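Local atomic coordinates of major exported protein (Pseudomonas aeruginosa, PDB entry 3HE1), a protein that probably serves as a secreted Hcp-family component of a type VI secretion system, assembling into rings of six subunits. Residues G37-G42 with E111-V116. Sequence-based numbering, arbitrary orientation. Where two conformers were deposited one is given.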
# COMPACT_ATOMS: atom_id res chain seq x y z
N GLY A 37 28.06 -9.78 29.38
CA GLY A 37 29.30 -9.78 28.63
C GLY A 37 29.02 -9.58 27.14
O GLY A 37 28.15 -8.78 26.78
N LEU A 38 29.76 -10.28 26.29
CA LEU A 38 29.57 -10.19 24.84
C LEU A 38 28.38 -11.05 24.45
O LEU A 38 28.45 -12.28 24.47
CB LEU A 38 30.85 -10.62 24.08
CG LEU A 38 30.87 -10.39 22.56
CD1 LEU A 38 30.56 -8.94 22.19
CD2 LEU A 38 32.19 -10.82 21.94
N ILE A 39 27.29 -10.39 24.10
CA ILE A 39 26.02 -11.07 23.88
C ILE A 39 25.99 -11.69 22.49
O ILE A 39 25.25 -12.63 22.23
CB ILE A 39 24.83 -10.13 24.12
CG1 ILE A 39 24.62 -9.94 25.63
CG2 ILE A 39 23.55 -10.65 23.45
CD1 ILE A 39 23.85 -8.69 26.02
N THR A 40 26.85 -11.19 21.61
CA THR A 40 26.86 -11.64 20.23
C THR A 40 27.97 -12.69 20.00
O THR A 40 28.27 -13.04 18.87
CB THR A 40 27.09 -10.45 19.29
OG1 THR A 40 28.39 -9.89 19.56
CG2 THR A 40 26.03 -9.37 19.52
N ALA A 41 28.56 -13.17 21.09
CA ALA A 41 29.64 -14.16 21.03
C ALA A 41 29.21 -15.50 20.42
O ALA A 41 28.30 -16.15 20.93
CB ALA A 41 30.22 -14.38 22.43
N GLY A 42 29.88 -15.91 19.35
CA GLY A 42 29.54 -17.16 18.69
C GLY A 42 28.15 -17.15 18.08
O GLY A 42 27.57 -18.21 17.77
N GLU A 111 18.64 -4.33 31.41
CA GLU A 111 20.10 -4.34 31.46
C GLU A 111 20.76 -3.30 30.54
O GLU A 111 20.53 -3.29 29.33
CB GLU A 111 20.63 -5.73 31.11
CG GLU A 111 22.14 -5.79 30.98
CD GLU A 111 22.61 -7.07 30.33
OE1 GLU A 111 21.79 -7.99 30.19
OE2 GLU A 111 23.80 -7.15 29.93
N ARG A 112 21.58 -2.42 31.12
CA ARG A 112 22.33 -1.44 30.35
C ARG A 112 23.37 -2.13 29.46
O ARG A 112 24.16 -2.95 29.92
CB ARG A 112 23.02 -0.41 31.27
CG ARG A 112 24.03 0.50 30.53
CD ARG A 112 24.56 1.66 31.40
NE ARG A 112 25.26 1.19 32.60
CZ ARG A 112 26.54 0.84 32.65
NH1 ARG A 112 27.29 0.89 31.56
NH2 ARG A 112 27.07 0.44 33.79
N LEU A 113 23.34 -1.79 28.18
CA LEU A 113 24.29 -2.32 27.21
C LEU A 113 25.54 -1.44 27.14
O LEU A 113 25.49 -0.34 26.59
CB LEU A 113 23.64 -2.32 25.83
CG LEU A 113 23.20 -3.66 25.31
CD1 LEU A 113 22.91 -4.56 26.51
CD2 LEU A 113 21.99 -3.45 24.39
N THR A 114 26.67 -1.91 27.68
CA THR A 114 27.89 -1.09 27.65
C THR A 114 28.28 -0.60 26.24
O THR A 114 28.66 0.56 26.07
CB THR A 114 29.10 -1.78 28.29
OG1 THR A 114 29.02 -1.65 29.72
CG2 THR A 114 30.38 -1.13 27.82
N LYS A 115 28.20 -1.49 25.26
CA LYS A 115 28.48 -1.11 23.87
C LYS A 115 27.72 -1.94 22.85
O LYS A 115 27.82 -3.17 22.83
CB LYS A 115 29.98 -1.15 23.57
CG LYS A 115 30.32 -0.70 22.16
CD LYS A 115 31.76 -0.17 22.04
CE LYS A 115 32.74 -1.26 21.65
NZ LYS A 115 33.98 -0.67 21.06
N VAL A 116 26.94 -1.26 22.02
CA VAL A 116 26.38 -1.83 20.81
C VAL A 116 27.12 -1.15 19.68
O VAL A 116 27.19 0.08 19.64
CB VAL A 116 24.90 -1.49 20.66
CG1 VAL A 116 24.38 -1.94 19.27
CG2 VAL A 116 24.11 -2.10 21.81
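Ile39 carries the apolar part of this contact through one atom, its CD1 methyl, which lies 4.3 Å from CD1 of Leu113, a distance that fits loose van der Waals touching. With CD1 anti to CA about the CB-CG1 bond (chi2 159°), the Ile39 side chain is extended; its CB points toward 111-116, and CD1 is the atom that makes both contacts. The CB of Leu113 does not point at 37-42; its CD1 branch closes the distance, and both torsions of this leucine lie away from the usual staggered values (chi1 -105°). Leu102 and Leu103 of helix 100-109 also touch Ile39, while Ile31 touches both Ile39 and Leu113, so the two methyls meet between helix and sheet.

That sheet is the curled, antiparallel one of the Hcp fold. Strand 27-33 pairs antiparallel with 37-38, 61-71 and 112-123; Ile39 bonds through its backbone to Ile31 and Lys115 to the next residue, Thr32, consistent with the two segments flanking opposite edges of that strand. Thr114 and Lys115, both facing Thr32, form a classic beta bulge where the second segment turns its corner. A type I turn runs from Leu38 to Ala41, closed by a weak bond of 3.5 Å from Ala41 N to Leu38 O.

The second contact sets a carboxylate oxygen beside the same methyl: OE2 of Glu111 lies 4.2 Å from Ile39 CD1, van der Waals contact only. The polar interactions are made with the link between strands 27-33 and 37-38, to which the buried Glu111 carries its carboxylate: OE2 accepts from Lys35 N and OE1 from Gln36 NE2, each oxygen thereby having a donor.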